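Local coordinates for protein Alpha/beta hydrolase (Paenibacillus sp. VTT E-133280, PDB 6TJ2) that probably hydrolyses carboxylic esters such as methyl salicylate, acting as a secreted alpha/beta-hydrolase that resembles tobacco salicylic acid binding protein 2, at residues Asn173-Phe182 with Tyr199-Leu210; Phe219-Tyr230 with Phe244-Leu252. One frame throughout, in Å; residues are numbered along the deposited sequence.

Interaction 1. Residues Asn173-Phe182 with Tyr199-Leu210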
loop_
_atom_site.group_PDB
_atom_site.type_symbol
_atom_site.label_atom_id
_atom_site.label_comp_id
_atom_site.label_asym_id
_atom_site.label_seq_id
_atom_site.Cartn_x
_atom_site.Cartn_y
_atom_site.Cartn_z
ATOM N N ASN A 173 -1.948 4.046 -36.952
ATOM C CA ASN A 173 -0.826 3.899 -36.002
ATOM C C ASN A 173 -1.043 4.784 -34.773
ATOM O O ASN A 173 -0.036 5.185 -34.208
ATOM C CB ASN A 173 0.527 4.172 -36.635
ATOM C CG ASN A 173 1.689 3.626 -35.842
ATOM O OD1 ASN A 173 2.716 4.320 -35.656
ATOM N ND2 ASN A 173 1.573 2.394 -35.405
ATOM N N THR A 174 -2.270 4.929 -34.311
ATOM C CA THR A 174 -2.541 5.674 -33.071
ATOM C C THR A 174 -3.375 4.831 -32.127
ATOM O O THR A 174 -4.074 3.876 -32.538
ATOM C CB THR A 174 -3.182 7.035 -33.294
ATOM O OG1 THR A 174 -4.502 6.916 -33.849
ATOM C CG2 THR A 174 -2.339 7.931 -34.191
ATOM N N ILE A 175 -3.281 5.164 -30.845
ATOM C CA ILE A 175 -4.140 4.543 -29.825
ATOM C C ILE A 175 -4.944 5.635 -29.166
ATOM O O ILE A 175 -4.388 6.581 -28.591
ATOM C CB ILE A 175 -3.285 3.824 -28.769
ATOM C CG1 ILE A 175 -2.535 2.652 -29.407
ATOM C CG2 ILE A 175 -4.169 3.368 -27.619
ATOM C CD1 ILE A 175 -1.431 2.065 -28.507
ATOM N N THR A 176 -6.259 5.494 -29.259
ATOM C CA THR A 176 -7.209 6.356 -28.543
ATOM C C THR A 176 -7.741 5.575 -27.355
ATOM O O THR A 176 -8.340 4.506 -27.572
ATOM C CB THR A 176 -8.336 6.849 -29.445
ATOM O OG1 THR A 176 -7.765 7.559 -30.553
ATOM C CG2 THR A 176 -9.314 7.732 -28.708
ATOM N N LEU A 177 -7.546 6.062 -26.154
ATOM C CA LEU A 177 -8.083 5.391 -24.979
ATOM C C LEU A 177 -9.593 5.475 -25.003
ATOM O O LEU A 177 -10.107 6.572 -25.142
ATOM C CB LEU A 177 -7.597 6.043 -23.686
ATOM C CG LEU A 177 -6.108 6.007 -23.430
ATOM C CD1 LEU A 177 -5.772 6.864 -22.203
ATOM C CD2 LEU A 177 -5.675 4.570 -23.299
ATOM N N PRO A 178 -10.363 4.404 -24.830
ATOM C CA PRO A 178 -11.806 4.506 -24.677
ATOM C C PRO A 178 -12.115 5.294 -23.412
ATOM O O PRO A 178 -11.414 5.108 -22.386
ATOM C CB PRO A 178 -12.335 3.079 -24.597
ATOM C CG PRO A 178 -11.213 2.268 -25.195
ATOM C CD PRO A 178 -9.931 3.017 -24.928
ATOM N N PHE A 179 -13.206 6.030 -23.381
ATOM C CA PHE A 179 -13.510 6.882 -22.217
ATOM C C PHE A 179 -13.797 6.024 -20.991
ATOM O O PHE A 179 -13.343 6.393 -19.883
ATOM C CB PHE A 179 -14.676 7.838 -22.501
ATOM C CG PHE A 179 -14.991 8.744 -21.344
ATOM C CD1 PHE A 179 -14.051 9.608 -20.808
ATOM C CD2 PHE A 179 -16.203 8.675 -20.685
ATOM C CE1 PHE A 179 -14.319 10.402 -19.707
ATOM C CE2 PHE A 179 -16.480 9.490 -19.582
ATOM C CZ PHE A 179 -15.528 10.333 -19.079
ATOM N N PRO A 180 -14.522 4.897 -21.053
ATOM C CA PRO A 180 -14.800 4.176 -19.798
ATOM C C PRO A 180 -13.496 3.728 -19.128
ATOM O O PRO A 180 -13.326 3.851 -17.891
ATOM C CB PRO A 180 -15.694 3.015 -20.243
ATOM C CG PRO A 180 -16.415 3.570 -21.480
ATOM C CD PRO A 180 -15.288 4.314 -22.167
ATOM N N LEU A 181 -12.536 3.212 -19.864
ATOM C CA LEU A 181 -11.197 2.822 -19.384
ATOM C C LEU A 181 -10.520 4.047 -18.813
ATOM O O LEU A 181 -9.986 3.993 -17.665
ATOM C CB LEU A 181 -10.352 2.223 -20.508
ATOM C CG LEU A 181 -8.956 1.803 -20.093
ATOM C CD1 LEU A 181 -8.944 0.637 -19.120
ATOM C CD2 LEU A 181 -8.087 1.518 -21.304
ATOM N N PHE A 182 -10.478 5.147 -19.503
ATOM C CA PHE A 182 -9.868 6.364 -19.023
ATOM C C PHE A 182 -10.504 6.825 -17.721
ATOM O O PHE A 182 -9.778 7.123 -16.720
ATOM C CB PHE A 182 -9.946 7.437 -20.115
ATOM C CG PHE A 182 -9.357 8.761 -19.719
ATOM C CD1 PHE A 182 -8.009 9.023 -19.877
ATOM C CD2 PHE A 182 -10.144 9.780 -19.213
ATOM C CE1 PHE A 182 -7.468 10.260 -19.558
ATOM C CE2 PHE A 182 -9.595 11.005 -18.877
ATOM C CZ PHE A 182 -8.255 11.229 -19.027
ATOM N N TYR A 199 -10.462 14.114 -20.414
ATOM C CA TYR A 199 -10.473 13.249 -21.609
ATOM C C TYR A 199 -10.345 14.103 -22.865
ATOM O O TYR A 199 -9.617 13.709 -23.808
ATOM C CB TYR A 199 -11.735 12.397 -21.637
ATOM C CG TYR A 199 -11.759 11.355 -22.715
ATOM C CD1 TYR A 199 -10.824 10.329 -22.744
ATOM C CD2 TYR A 199 -12.708 11.403 -23.726
ATOM C CE1 TYR A 199 -10.875 9.345 -23.723
ATOM C CE2 TYR A 199 -12.748 10.438 -24.701
ATOM C CZ TYR A 199 -11.849 9.388 -24.697
ATOM O OH TYR A 199 -11.903 8.445 -25.695
ATOM N N LYS A 200 -10.970 15.278 -22.843
ATOM C CA LYS A 200 -10.874 16.180 -24.023
ATOM C C LYS A 200 -9.412 16.602 -24.207
ATOM O O LYS A 200 -9.067 17.004 -25.345
ATOM C CB LYS A 200 -11.795 17.367 -23.806
ATOM C CG LYS A 200 -13.280 17.151 -24.037
ATOM C CD LYS A 200 -14.133 18.306 -23.622
ATOM C CE LYS A 200 -15.573 18.167 -24.037
ATOM N NZ LYS A 200 -16.383 19.297 -23.535
ATOM N N GLN A 201 -8.591 16.610 -23.168
ATOM C CA GLN A 201 -7.170 16.989 -23.190
ATOM C C GLN A 201 -6.266 15.772 -23.335
ATOM O O GLN A 201 -4.995 15.939 -23.116
ATOM C CB GLN A 201 -6.790 17.793 -21.934
ATOM C CG GLN A 201 -7.554 19.075 -21.736
ATOM C CD GLN A 201 -7.073 19.752 -20.469
ATOM O OE1 GLN A 201 -7.868 20.373 -19.763
ATOM N NE2 GLN A 201 -5.780 19.634 -20.148
ATOM N N ALA A 202 -6.765 14.602 -23.664
ATOM C CA ALA A 202 -5.995 13.349 -23.803
ATOM C C ALA A 202 -6.017 12.914 -25.264
ATOM O O ALA A 202 -6.853 12.116 -25.652
ATOM C CB ALA A 202 -6.532 12.270 -22.865
ATOM N N PRO A 203 -5.097 13.423 -26.092
ATOM C CA PRO A 203 -5.149 13.116 -27.525
ATOM C C PRO A 203 -4.716 11.714 -27.843
ATOM O O PRO A 203 -4.071 11.047 -27.026
ATOM C CB PRO A 203 -4.195 14.103 -28.194
ATOM C CG PRO A 203 -3.386 14.672 -27.088
ATOM C CD PRO A 203 -4.063 14.407 -25.768
ATOM N N PRO A 204 -5.076 11.203 -29.024
ATOM C CA PRO A 204 -4.575 9.895 -29.449
ATOM C C PRO A 204 -3.062 9.871 -29.423
ATOM O O PRO A 204 -2.406 10.890 -29.699
ATOM C CB PRO A 204 -5.090 9.759 -30.905
ATOM C CG PRO A 204 -6.325 10.646 -30.922
ATOM C CD PRO A 204 -5.944 11.838 -30.062
ATOM N N GLU A 205 -2.510 8.712 -29.149
ATOM C CA GLU A 205 -1.068 8.538 -28.988
ATOM C C GLU A 205 -0.484 7.868 -30.224
ATOM O O GLU A 205 -0.867 6.743 -30.567
ATOM C CB GLU A 205 -0.774 7.678 -27.757
ATOM C CG GLU A 205 0.724 7.584 -27.448
ATOM C CD GLU A 205 1.329 8.877 -26.917
ATOM O OE1 GLU A 205 0.636 9.892 -26.754
ATOM O OE2 GLU A 205 2.581 8.894 -26.697
ATOM N N PRO A 206 0.567 8.444 -30.824
ATOM C CA PRO A 206 1.319 7.723 -31.865
ATOM C C PRO A 206 1.941 6.461 -31.274
ATOM O O PRO A 206 2.578 6.517 -30.211
ATOM C CB PRO A 206 2.410 8.694 -32.283
ATOM C CG PRO A 206 1.961 10.050 -31.828
ATOM C CD PRO A 206 1.091 9.793 -30.607
ATOM N N ALA A 207 1.737 5.300 -31.901
ATOM C CA ALA A 207 1.910 4.036 -31.183
ATOM C C ALA A 207 3.348 3.519 -31.216
ATOM O O ALA A 207 3.707 2.746 -30.326
ATOM C CB ALA A 207 0.992 2.977 -31.737
ATOM N N THR A 208 4.152 3.831 -32.212
ATOM C CA THR A 208 5.458 3.159 -32.364
ATOM C C THR A 208 6.306 3.234 -31.099
ATOM O O THR A 208 6.846 2.216 -30.670
ATOM C CB THR A 208 6.197 3.623 -33.607
ATOM O OG1 THR A 208 5.376 3.302 -34.736
ATOM C CG2 THR A 208 7.603 3.086 -33.667
ATOM N N PRO A 209 6.455 4.394 -30.438
ATOM C CA PRO A 209 7.362 4.476 -29.310
ATOM C C PRO A 209 6.935 3.602 -28.130
ATOM O O PRO A 209 7.809 3.338 -27.284
ATOM C CB PRO A 209 7.358 5.968 -28.942
ATOM C CG PRO A 209 6.974 6.652 -30.225
ATOM C CD PRO A 209 5.944 5.710 -30.842
ATOM N N LEU A 210 5.686 3.261 -28.036
ATOM C CA LEU A 210 5.207 2.417 -26.908
ATOM C C LEU A 210 5.666 0.976 -27.095
ATOM O O LEU A 210 5.781 0.250 -26.112
ATOM C CB LEU A 210 3.692 2.501 -26.822
ATOM C CG LEU A 210 3.117 3.743 -26.143
ATOM C CD1 LEU A 210 3.569 5.036 -26.808
ATOM C CD2 LEU A 210 1.587 3.656 -26.171
HETATM O O HOH W 1 -7.016 9.020 -26.187
#
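The Y199 ring has F179 over one face, with CD1 of F179 3.5 Å from CG of Y199 and displaced toward the rim, while CB of F179 rests above the same ring in a CH-pi contact. CD1 of Y199 lies over one face of the F182 ring, 3.6 Å from CD2 of F182. Both aromatic pairs are oblique, with planes at 58° for F179 and 53° for F182. With CG of Y199 anti to its backbone N (chi1 -172°), the ring runs past both phenylalanines to the carbonyl of L177 at its edge: OH of Y199 donates to O of L177 over 2.7 Å, nearly along the C=O axis, so the bond fixes the far end of the Y199 ring. CE1 of F182 also touches CB of A202. A water joins N of L177 to O of A202.

Farther along, the chains form a short antiparallel ladder. I175 and E205 exchange two backbone hydrogen bonds, and N of A207 reaches O of N173 at 2.9 Å. CD1 of I175 meets CD2 of L210 tip to tip, with CB of A207 also 4.1 Å from that CD1. The E205 carboxylate turns away to H82 and the backbone N of W54.

This two-stranded sheet, 174-175 with 205-206, lies apart from the parallel core sheet, consistent with a cap of the kind found in SABP2-like hydrolases. Helix 157-170 packs on I175 and A207, while the aromatic cluster joins helix 179-185 to helix 192-200.

Interaction 2. Residues Phe219-Tyr230 with Phe244-Leu252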
loop_
_atom_site.group_PDB
_atom_site.type_symbol
_atom_site.label_atom_id
_atom_site.label_comp_id
_atom_site.label_asym_id
_atom_site.label_seq_id
_atom_site.Cartn_x
_atom_site.Cartn_y
_atom_site.Cartn_z
ATOM N N PHE A 219 21.803 3.790 -19.380
ATOM C CA PHE A 219 20.987 4.274 -18.249
ATOM C C PHE A 219 21.271 3.481 -16.976
ATOM O O PHE A 219 21.451 4.073 -15.901
ATOM C CB PHE A 219 19.504 4.204 -18.577
ATOM C CG PHE A 219 18.639 4.517 -17.385
ATOM C CD1 PHE A 219 18.485 5.824 -16.968
ATOM C CD2 PHE A 219 18.082 3.524 -16.607
ATOM C CE1 PHE A 219 17.788 6.105 -15.815
ATOM C CE2 PHE A 219 17.367 3.817 -15.451
ATOM C CZ PHE A 219 17.202 5.111 -15.068
ATOM N N TYR A 220 21.305 2.160 -17.111
ATOM C CA TYR A 220 21.493 1.271 -15.934
ATOM C C TYR A 220 22.952 1.260 -15.465
ATOM O O TYR A 220 23.133 0.775 -14.347
ATOM C CB TYR A 220 20.951 -0.135 -16.204
ATOM C CG TYR A 220 19.440 -0.126 -16.146
ATOM C CD1 TYR A 220 18.797 0.067 -14.932
ATOM C CD2 TYR A 220 18.667 -0.176 -17.261
ATOM C CE1 TYR A 220 17.410 0.106 -14.853
ATOM C CE2 TYR A 220 17.286 -0.093 -17.220
ATOM C CZ TYR A 220 16.641 0.056 -16.003
ATOM O OH TYR A 220 15.280 0.162 -15.886
ATOM N N SER A 221 23.893 1.909 -16.141
ATOM C CA SER A 221 25.275 2.088 -15.625
ATOM C C SER A 221 25.456 3.462 -14.982
ATOM O O SER A 221 26.450 3.629 -14.280
ATOM C CB SER A 221 26.243 1.905 -16.756
ATOM O OG SER A 221 26.253 3.062 -17.589
ATOM N N LEU A 222 24.527 4.393 -15.155
ATOM C CA LEU A 222 24.660 5.790 -14.667
ATOM C C LEU A 222 24.652 5.820 -13.145
ATOM O O LEU A 222 23.907 5.040 -12.551
ATOM C CB LEU A 222 23.492 6.642 -15.178
ATOM C CG LEU A 222 23.451 6.897 -16.683
ATOM C CD1 LEU A 222 22.300 7.838 -17.046
ATOM C CD2 LEU A 222 24.780 7.419 -17.196
ATOM N N GLN A 223 25.454 6.720 -12.562
ATOM C CA GLN A 223 25.562 6.866 -11.084
ATOM C C GLN A 223 24.638 7.985 -10.568
ATOM O O GLN A 223 24.669 8.341 -9.367
ATOM C CB GLN A 223 27.052 7.046 -10.760
ATOM C CG GLN A 223 27.844 5.783 -11.039
ATOM C CD GLN A 223 27.284 4.657 -10.202
ATOM O OE1 GLN A 223 26.625 3.745 -10.695
ATOM N NE2 GLN A 223 27.494 4.752 -8.903
ATOM N N ILE A 224 23.737 8.466 -11.390
ATOM C CA ILE A 224 22.914 9.645 -11.052
ATOM C C ILE A 224 21.840 9.200 -10.050
ATOM O O ILE A 224 21.271 8.136 -10.239
ATOM C CB ILE A 224 22.304 10.219 -12.340
ATOM C CG1 ILE A 224 23.380 10.659 -13.325
ATOM C CG2 ILE A 224 21.355 11.362 -12.009
ATOM C CD1 ILE A 224 22.819 11.002 -14.691
ATOM N N PRO A 225 21.614 9.970 -8.998
ATOM C CA PRO A 225 20.601 9.597 -8.026
ATOM C C PRO A 225 19.189 9.575 -8.634
ATOM O O PRO A 225 18.893 10.334 -9.577
ATOM C CB PRO A 225 20.652 10.695 -6.965
ATOM C CG PRO A 225 21.871 11.508 -7.213
ATOM C CD PRO A 225 22.316 11.184 -8.608
ATOM N N LYS A 226 18.386 8.624 -8.188
ATOM C CA LYS A 226 17.008 8.440 -8.661
ATOM C C LYS A 226 16.029 8.531 -7.520
ATOM O O LYS A 226 16.337 8.111 -6.386
ATOM C CB LYS A 226 16.866 7.075 -9.321
ATOM C CG LYS A 226 17.729 6.904 -10.581
ATOM C CD LYS A 226 17.994 5.463 -10.970
ATOM C CE LYS A 226 19.255 4.964 -10.302
ATOM N NZ LYS A 226 20.419 5.388 -11.122
ATOM N N SER A 227 14.827 8.982 -7.839
ATOM C CA SER A 227 13.650 8.938 -6.962
ATOM C C SER A 227 12.472 8.372 -7.699
ATOM O O SER A 227 12.406 8.461 -8.955
ATOM C CB SER A 227 13.286 10.309 -6.449
ATOM O OG SER A 227 14.381 10.904 -5.780
ATOM N N TYR A 228 11.540 7.824 -6.950
ATOM C CA TYR A 228 10.254 7.377 -7.486
ATOM C C TYR A 228 9.184 8.001 -6.643
ATOM O O TYR A 228 9.125 7.766 -5.412
ATOM C CB TYR A 228 10.123 5.851 -7.512
ATOM C CG TYR A 228 9.075 5.354 -8.487
ATOM C CD1 TYR A 228 7.718 5.426 -8.202
ATOM C CD2 TYR A 228 9.436 4.852 -9.740
ATOM C CE1 TYR A 228 6.754 5.073 -9.112
ATOM C CE2 TYR A 228 8.463 4.482 -10.663
ATOM C CZ TYR A 228 7.140 4.641 -10.364
ATOM O OH TYR A 228 6.188 4.292 -11.302
ATOM N N LEU A 229 8.330 8.805 -7.277
ATOM C CA LEU A 229 7.169 9.464 -6.673
ATOM C C LEU A 229 5.924 8.695 -7.094
ATOM O O LEU A 229 5.650 8.599 -8.284
ATOM C CB LEU A 229 7.160 10.947 -7.114
ATOM C CG LEU A 229 5.911 11.723 -6.673
ATOM C CD1 LEU A 229 5.640 11.682 -5.166
ATOM C CD2 LEU A 229 5.973 13.176 -7.176
ATOM N N TYR A 230 5.221 8.109 -6.126
ATOM C CA TYR A 230 4.094 7.212 -6.351
ATOM C C TYR A 230 2.852 7.731 -5.713
ATOM O O TYR A 230 2.899 8.029 -4.501
ATOM C CB TYR A 230 4.436 5.826 -5.797
ATOM C CG TYR A 230 3.335 4.813 -5.917
ATOM C CD1 TYR A 230 2.865 4.199 -4.784
ATOM C CD2 TYR A 230 2.748 4.501 -7.134
ATOM C CE1 TYR A 230 1.907 3.213 -4.864
ATOM C CE2 TYR A 230 1.725 3.570 -7.205
ATOM C CZ TYR A 230 1.324 2.921 -6.074
ATOM O OH TYR A 230 0.331 1.947 -6.219
ATOM N N PHE A 244 2.923 0.186 -10.942
ATOM C CA PHE A 244 3.986 1.201 -10.821
ATOM C C PHE A 244 4.834 0.988 -9.591
ATOM O O PHE A 244 6.050 1.124 -9.703
ATOM C CB PHE A 244 3.399 2.622 -10.765
ATOM C CG PHE A 244 2.896 3.141 -12.101
ATOM C CD1 PHE A 244 3.720 3.136 -13.194
ATOM C CD2 PHE A 244 1.602 3.639 -12.236
ATOM C CE1 PHE A 244 3.295 3.600 -14.418
ATOM C CE2 PHE A 244 1.183 4.118 -13.479
ATOM C CZ PHE A 244 2.021 4.105 -14.543
ATOM N N HIS A 245 4.258 0.630 -8.463
ATOM C CA HIS A 245 5.060 0.465 -7.222
ATOM C C HIS A 245 4.478 -0.691 -6.446
ATOM O O HIS A 245 3.263 -0.681 -6.167
ATOM C CB HIS A 245 5.073 1.742 -6.380
ATOM C CG HIS A 245 5.854 1.572 -5.116
ATOM N ND1 HIS A 245 7.225 1.516 -5.097
ATOM C CD2 HIS A 245 5.397 1.340 -3.865
ATOM C CE1 HIS A 245 7.579 1.285 -3.828
ATOM N NE2 HIS A 245 6.519 1.182 -3.095
ATOM N N PRO A 246 5.267 -1.702 -6.018
ATOM C CA PRO A 246 6.719 -1.726 -6.124
ATOM C C PRO A 246 7.311 -2.276 -7.426
ATOM O O PRO A 246 8.541 -2.276 -7.568
ATOM C CB PRO A 246 7.140 -2.687 -4.992
ATOM C CG PRO A 246 5.942 -3.587 -4.826
ATOM C CD PRO A 246 4.738 -2.743 -5.113
ATOM N N THR A 247 6.530 -2.699 -8.399
ATOM C CA THR A 247 7.118 -3.366 -9.576
ATOM C C THR A 247 7.945 -2.428 -10.443
ATOM O O THR A 247 9.181 -2.657 -10.589
ATOM C CB THR A 247 6.104 -4.144 -10.397
ATOM O OG1 THR A 247 5.588 -5.187 -9.568
ATOM C CG2 THR A 247 6.735 -4.740 -11.650
ATOM N N GLN A 248 7.385 -1.376 -11.003
ATOM C CA GLN A 248 8.198 -0.492 -11.890
ATOM C C GLN A 248 9.307 0.173 -11.066
ATOM O O GLN A 248 10.485 0.206 -11.557
ATOM C CB GLN A 248 7.358 0.547 -12.615
ATOM C CG GLN A 248 6.452 -0.040 -13.698
ATOM C CD GLN A 248 7.221 -0.703 -14.817
ATOM O OE1 GLN A 248 7.120 -1.923 -15.103
ATOM N NE2 GLN A 248 8.060 0.039 -15.470
ATOM N N SER A 249 9.017 0.659 -9.886
ATOM C CA SER A 249 10.028 1.370 -9.090
ATOM C C SER A 249 11.186 0.445 -8.799
ATOM O O SER A 249 12.331 0.899 -8.794
ATOM C CB SER A 249 9.439 1.974 -7.842
ATOM O OG SER A 249 8.974 0.939 -6.987
ATOM N N SER A 250 10.952 -0.844 -8.562
ATOM C CA SER A 250 12.060 -1.771 -8.220
ATOM C C SER A 250 13.051 -1.861 -9.361
ATOM O O SER A 250 14.236 -2.260 -9.101
ATOM C CB SER A 250 11.535 -3.130 -7.860
ATOM O OG SER A 250 11.038 -3.800 -9.001
ATOM N N HIS A 251 12.704 -1.570 -10.604
ATOM C CA HIS A 251 13.659 -1.633 -11.725
ATOM C C HIS A 251 14.775 -0.631 -11.529
ATOM O O HIS A 251 15.865 -0.837 -12.132
ATOM C CB HIS A 251 12.965 -1.343 -13.056
ATOM C CG HIS A 251 11.949 -2.336 -13.464
ATOM N ND1 HIS A 251 11.234 -2.190 -14.604
ATOM C CD2 HIS A 251 11.564 -3.522 -12.909
ATOM C CE1 HIS A 251 10.435 -3.258 -14.748
ATOM N NE2 HIS A 251 10.613 -4.088 -13.686
ATOM N N LEU A 252 14.620 0.408 -10.708
ATOM C CA LEU A 252 15.644 1.464 -10.501
ATOM C C LEU A 252 16.799 0.987 -9.639
ATOM O O LEU A 252 17.858 1.671 -9.700
ATOM C CB LEU A 252 14.981 2.693 -9.880
ATOM C CG LEU A 252 13.895 3.342 -10.757
ATOM C CD1 LEU A 252 13.441 4.599 -10.057
ATOM C CD2 LEU A 252 14.410 3.604 -12.185
HETATM O O HOH W 2 1.154 0.239 -8.296
#
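A chi1 of 178°, CG anti to the backbone N, swings the Y230 ring under CB of H245, which rests over the middle of that ring, 3.5 Å from its centroid. H245 has the same first torsion (179°), which carries its imidazole alongside S249. In S249 a chi1 of 65° puts OG between the backbone N and the carbonyl carbon, facing ND1 of H245, 2.6 Å away in a hydrogen bond where either could donate; CB of S249 lies over one face of Y228, 3.4 Å from CD2 of Y228. Y228 thus receives a CH-pi contact on that face and CD1 of L252 at its edge, 4.0 Å from CD2. Its hydroxyl passes F244, 3.3 Å from CB of F244, and hydrogen-bonds to the carbonyl of A142.

Strand 226-230 and helix 244-250 run nearly antiparallel, with axes 9.3 Å apart, the arrangement of a beta-alpha-beta unit that goes on to strand 256-260. The helix opens with a wider pi-type turn, in which N of S249 bonds to O of F244, and a cis peptide precedes P246. F244 touches D234, the probable acid of a Ser-His-Asp triad with S117 and H264.

No direct hydrogen bond links the two segments; a water does, between OH of Y230 and N of H245. At the other end L252 points CD2 at the edge of the F219 ring, and K226 doubles back, its bent chain passing CE by O of L252 while NZ donates to O of I224 at 3.0 Å. NE2 of H245 hydrogen-bonds to Q239 of a neighbouring subunit.

In the fold
Interaction 1 closes before interaction 2 opens along the chain; helix 208-211 of interaction 1 is followed in the chain by helix 217-221 of interaction 2. Their centres lie 25 Å apart on opposite sides of the chain's centre, and nearest atoms stay about 11 Å from one another. They share no elements. Residues 173-182 with 199-210 form a partly buried contact of the probable cap, held by backbone hydrogen bonds, a tyrosine hydroxyl and an aromatic cluster. Residues 219-230 with 244-252 are more deeply buried and fix a helix on the central parallel sheet, where side-chain packing on ring faces replaces direct polar links. F182 lies near the probable triad; F244 touches it.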